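Local coordinates for protein glycerol kinase, putative (Plasmodium falciparum, PDB 2W40) that probably transfers phosphate from ATP to glycerol, making sn-glycerol 3-phosphate, at residues K296-D299 against N300-P303; L192-I195 against N196-Q199. All coordinates share one frame; numbering follows the deposited sequence.

Interaction 1: residues K296-D299 against N300-P303. With GOL (glycerol), chain B; EDO (1,2-ethanediol), chain D; EDO (1,2-ethanediol), chain E.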
loop_
_atom_site.group_PDB
_atom_site.type_symbol
_atom_site.label_atom_id
_atom_site.label_comp_id
_atom_site.label_asym_id
_atom_site.label_seq_id
_atom_site.Cartn_x
_atom_site.Cartn_y
_atom_site.Cartn_z
ATOM N N LYS C 296 -25.567 -33.698 3.286
ATOM C CA LYS C 296 -26.244 -34.984 3.149
ATOM C C LYS C 296 -26.204 -35.519 4.542
ATOM O O LYS C 296 -25.243 -36.054 4.957
ATOM C CB LYS C 296 -25.510 -35.939 2.173
ATOM C CG LYS C 296 -26.152 -37.316 2.000
ATOM C CD LYS C 296 -25.379 -38.205 1.099
ATOM C CE LYS C 296 -25.766 -39.606 1.320
ATOM N NZ LYS C 296 -25.221 -40.590 0.347
ATOM N N PHE C 297 -27.318 -35.408 5.257
ATOM C CA PHE C 297 -27.275 -35.801 6.650
ATOM C C PHE C 297 -27.019 -37.325 6.840
ATOM O O PHE C 297 -26.186 -37.706 7.666
ATOM C CB PHE C 297 -28.622 -35.377 7.400
ATOM C CG PHE C 297 -28.729 -33.923 7.744
ATOM C CD1 PHE C 297 -28.149 -32.938 6.997
ATOM C CD2 PHE C 297 -29.467 -33.513 8.829
ATOM C CE1 PHE C 297 -28.295 -31.605 7.268
ATOM C CE2 PHE C 297 -29.573 -32.154 9.135
ATOM C CZ PHE C 297 -29.009 -31.199 8.320
ATOM N N ASN C 298 -27.889 -38.133 6.228
ATOM C CA ASN C 298 -27.925 -39.577 6.359
ATOM C C ASN C 298 -27.607 -40.296 5.057
ATOM O O ASN C 298 -27.777 -39.760 3.954
ATOM C CB ASN C 298 -29.317 -40.025 6.848
ATOM C CG ASN C 298 -29.660 -39.454 8.228
ATOM O OD1 ASN C 298 -28.803 -39.349 9.148
ATOM N ND2 ASN C 298 -30.919 -39.063 8.378
ATOM N N ASP C 299 -27.120 -41.521 5.233
ATOM C CA ASP C 299 -26.653 -42.332 4.092
ATOM C C ASP C 299 -27.678 -42.513 2.955
ATOM O O ASP C 299 -27.319 -42.467 1.781
ATOM C CB ASP C 299 -26.201 -43.701 4.603
ATOM C CG ASP C 299 -24.975 -43.591 5.451
ATOM O OD1 ASP C 299 -24.146 -42.759 5.016
ATOM O OD2 ASP C 299 -24.835 -44.290 6.505
ATOM N N ASN C 300 -28.966 -42.603 3.297
ATOM C CA ASN C 300 -29.985 -42.860 2.289
ATOM C C ASN C 300 -30.553 -41.583 1.709
ATOM O O ASN C 300 -31.442 -41.652 0.849
ATOM C CB ASN C 300 -31.084 -43.658 2.976
ATOM C CG ASN C 300 -30.662 -45.113 3.298
ATOM O OD1 ASN C 300 -29.755 -45.713 2.636
ATOM N ND2 ASN C 300 -31.366 -45.724 4.300
ATOM N N ASP C 301 -30.089 -40.410 2.145
ATOM C CA ASP C 301 -30.627 -39.118 1.651
ATOM C C ASP C 301 -30.000 -38.829 0.319
ATOM O O ASP C 301 -28.792 -39.100 0.097
ATOM C CB ASP C 301 -30.330 -37.935 2.616
ATOM C CG ASP C 301 -30.972 -38.066 3.970
ATOM O OD1 ASP C 301 -31.937 -38.865 4.123
ATOM O OD2 ASP C 301 -30.522 -37.386 4.924
ATOM N N LYS C 302 -30.772 -38.271 -0.612
ATOM C CA LYS C 302 -30.169 -37.554 -1.700
ATOM C C LYS C 302 -29.509 -36.243 -1.162
ATOM O O LYS C 302 -30.083 -35.517 -0.352
ATOM C CB LYS C 302 -31.192 -37.216 -2.806
ATOM C CG LYS C 302 -31.910 -38.418 -3.405
ATOM C CD LYS C 302 -32.734 -37.983 -4.595
ATOM C CE LYS C 302 -33.456 -39.163 -5.273
ATOM N NZ LYS C 302 -34.195 -38.635 -6.531
ATOM N N PRO C 303 -28.302 -35.928 -1.640
ATOM C CA PRO C 303 -27.687 -34.709 -1.172
ATOM C C PRO C 303 -28.372 -33.455 -1.644
ATOM O O PRO C 303 -28.984 -33.453 -2.726
ATOM C CB PRO C 303 -26.278 -34.792 -1.777
ATOM C CG PRO C 303 -26.371 -35.663 -2.896
ATOM C CD PRO C 303 -27.465 -36.617 -2.636
HETATM C C1 GOL B . -29.961 -34.153 2.876
HETATM O O1 GOL B . -29.649 -34.509 4.183
HETATM C C2 GOL B . -31.468 -34.146 2.910
HETATM O O2 GOL B . -31.661 -34.254 1.521
HETATM C C3 GOL B . -32.064 -32.920 3.633
HETATM O O3 GOL B . -32.016 -32.926 5.087
HETATM C C1 EDO D . -21.979 -40.353 2.113
HETATM O O1 EDO D . -22.296 -40.169 0.695
HETATM C C2 EDO D . -22.120 -41.818 2.506
HETATM O O2 EDO D . -23.529 -42.056 2.511
HETATM C C1 EDO E . -32.998 -35.082 8.034
HETATM O O1 EDO E . -32.270 -36.060 8.834
HETATM C C2 EDO E . -32.637 -35.316 6.573
HETATM O O2 EDO E . -32.331 -36.703 6.443
HETATM O O HOH W 1 -26.772 -40.048 -1.662
HETATM O O HOH W 2 -32.890 -39.714 6.424
#
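N298 and D301 are the two ends of a type I beta turn, at the tip of the loop that joins strand 290-295 to its antiparallel neighbour 304-311. The turn is closed by D301 N, which gives a hydrogen bond to N298 O (3.0 Å). D301 returns a bond through its side chain: N298 N points at D301 OD2 (3.0 Å, N-H...O 154°) from above the carboxylate plane, 56° out of it. The carboxylate reaches that N-H because D301 CG sits beside its own backbone N (chi1 -63°).

OD2 also accepts a hydrogen bond from O1 of a glycerol. An ethanediol O2 lies so close to OD2 that the detail of this bond is doubtful. The same glycerol O1 accepts the N-H of F297, with F297 N to GOL O1 at 2.7 Å and the bond nearly straight. Its O3 lies over one face of the F297 ring, 4.3 Å above the plane. D301 OD1 is bridged by water to N298 ND2.

On the other flank K296 runs out extended past D301 O, with K296 CE to D301 O at 3.3 Å. K296 NZ reaches D301 O through water 1, binds both hydroxyls of a second ethanediol, and makes a weak bond to D299 O. Both ethanediols probably come from the crystallisation liquor. With an amide and a glycerol hydroxyl giving to it, D301 OD2 probably keeps its negative charge.

Interaction 2: residues L192-I195 against N196-Q199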
loop_
_atom_site.group_PDB
_atom_site.type_symbol
_atom_site.label_atom_id
_atom_site.label_comp_id
_atom_site.label_asym_id
_atom_site.label_seq_id
_atom_site.Cartn_x
_atom_site.Cartn_y
_atom_site.Cartn_z
ATOM N N LEU C 192 -10.962 -34.467 -6.174
ATOM C CA LEU C 192 -10.836 -35.921 -6.327
ATOM C C LEU C 192 -12.165 -36.697 -6.298
ATOM O O LEU C 192 -12.147 -37.912 -6.570
ATOM C CB LEU C 192 -9.894 -36.542 -5.320
ATOM C CG LEU C 192 -8.549 -35.891 -5.228
ATOM C CD1 LEU C 192 -7.847 -36.538 -4.024
ATOM C CD2 LEU C 192 -7.788 -36.037 -6.555
ATOM N N MET C 193 -13.274 -36.038 -5.882
ATOM C CA MET C 193 -14.521 -36.742 -5.733
ATOM C C MET C 193 -15.401 -36.473 -6.967
ATOM O O MET C 193 -15.467 -35.332 -7.419
ATOM C CB MET C 193 -15.247 -36.223 -4.512
ATOM C CG MET C 193 -16.433 -37.093 -4.121
ATOM S SD MET C 193 -17.489 -36.380 -2.828
ATOM C CE MET C 193 -18.484 -35.186 -3.801
ATOM N N ASP C 194 -16.153 -37.480 -7.388
ATOM C CA ASP C 194 -17.204 -37.384 -8.397
ATOM C C ASP C 194 -18.401 -36.682 -7.719
ATOM O O ASP C 194 -18.959 -37.213 -6.733
ATOM C CB ASP C 194 -17.587 -38.740 -8.895
ATOM C CG ASP C 194 -18.630 -38.650 -10.062
ATOM O OD1 ASP C 194 -19.621 -37.899 -9.973
ATOM O OD2 ASP C 194 -18.455 -39.413 -11.069
ATOM N N ILE C 195 -18.687 -35.462 -8.160
ATOM C CA ILE C 195 -19.743 -34.633 -7.511
ATOM C C ILE C 195 -21.170 -35.210 -7.557
ATOM O O ILE C 195 -22.010 -34.854 -6.746
ATOM C CB ILE C 195 -19.718 -33.209 -8.140
ATOM C CG1 ILE C 195 -20.455 -32.141 -7.300
ATOM C CG2 ILE C 195 -20.268 -33.121 -9.526
ATOM C CD1 ILE C 195 -19.940 -32.007 -5.908
ATOM N N ASN C 196 -21.429 -36.061 -8.574
ATOM C CA ASN C 196 -22.714 -36.754 -8.764
ATOM C C ASN C 196 -22.786 -38.079 -7.996
ATOM O O ASN C 196 -23.789 -38.369 -7.357
ATOM C CB ASN C 196 -23.019 -36.964 -10.235
ATOM C CG ASN C 196 -23.384 -35.718 -10.907
ATOM O OD1 ASN C 196 -24.493 -35.193 -10.670
ATOM N ND2 ASN C 196 -22.470 -35.159 -11.687
ATOM N N THR C 197 -21.724 -38.881 -8.013
ATOM C CA THR C 197 -21.777 -40.192 -7.388
ATOM C C THR C 197 -21.297 -40.214 -5.905
ATOM O O THR C 197 -21.490 -41.227 -5.191
ATOM C CB THR C 197 -20.976 -41.208 -8.133
ATOM O OG1 THR C 197 -19.580 -40.903 -7.930
ATOM C CG2 THR C 197 -21.297 -41.245 -9.609
ATOM N N LEU C 198 -20.598 -39.137 -5.479
ATOM C CA LEU C 198 -20.132 -39.020 -4.143
ATOM C C LEU C 198 -19.066 -40.031 -3.789
ATOM O O LEU C 198 -18.884 -40.401 -2.612
ATOM C CB LEU C 198 -21.243 -39.042 -3.117
ATOM C CG LEU C 198 -22.395 -38.036 -3.352
ATOM C CD1 LEU C 198 -23.459 -38.114 -2.231
ATOM C CD2 LEU C 198 -22.001 -36.647 -3.635
ATOM N N GLN C 199 -18.347 -40.489 -4.824
ATOM C CA GLN C 199 -17.203 -41.376 -4.611
ATOM C C GLN C 199 -15.888 -40.818 -5.097
ATOM O O GLN C 199 -15.860 -40.006 -5.976
ATOM C CB GLN C 199 -17.455 -42.623 -5.443
ATOM C CG GLN C 199 -18.813 -43.362 -5.204
ATOM C CD GLN C 199 -18.919 -44.000 -3.868
ATOM O OE1 GLN C 199 -17.896 -44.288 -3.208
ATOM N NE2 GLN C 199 -20.155 -44.218 -3.406
HETATM O O HOH W 3 -19.911 -36.242 -11.996
#
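D194 OD1 meets two backbone amides of the segment that follows it. N196 N lies 2.9 Å from D194 OD1 and approaches nearly in line with the C-O bond. T197 N, at 3.0 Å from the same D194 OD1, comes from above the carboxylate plane, 62° out of it. The carboxylate reaches both because CG is turned opposite the backbone N (chi1 -175°), which carries it over the start of the bend.

T197 stands roughly perpendicular to D194. Its OG1 packs against the D194 side chain, with T197 OG1 to D194 CB at 3.1 Å, while its CG2 lies near OD2. T197 OG1 also takes a weak bond from Q199 N.

The backbone of D194 closes the loop. D194 O accepts L198 N at 2.8 Å, and D194 N gives a straight bond to Q199 O (N-H...O 171°). Side-chain and main-chain oxygens of one aspartate thus both accept from the amides ahead, the pattern of an Asx motif. L198 has a left-handed backbone, and the chain reverses between 192-195 and 196-199.

On the other side of the loop M193 and L198 run alongside each other in one direction. M193 CE touches L198 CD2 at 3.8 Å, and M193 CG rests on Q199 O.

Further out, a water lies 2.6 Å from D194 OD1 and accepts a bond from N196 ND2, which is also bonded to Y284 OH. I195 O is bonded to Y305 OH. M193, I195 and L198 all pack on I293 of strand 290-295, and L192 turns to helix 140-149.

L198 joins the two contacts directly. Its CD1 lies 3.8 Å from K296 CD and 3.9 Å from P303 CG, so the loop 192-199 packs against the base of the loop 296-303. The centres of interaction 1 and interaction 2 are about 14 Å apart. I293 lies on the strand that leads into interaction 1, and Y305 on the strand that leaves it; both meet interaction 2. Interaction 2 belongs to the N-terminal FGGY region and interaction 1 to the C-terminal one; L198 packing on K296 and P303 helps bring the two together. Both lie away from the residues that bind ADP. The glycerol beside F297 lies at a surface loop, and nothing marks it as the substrate site.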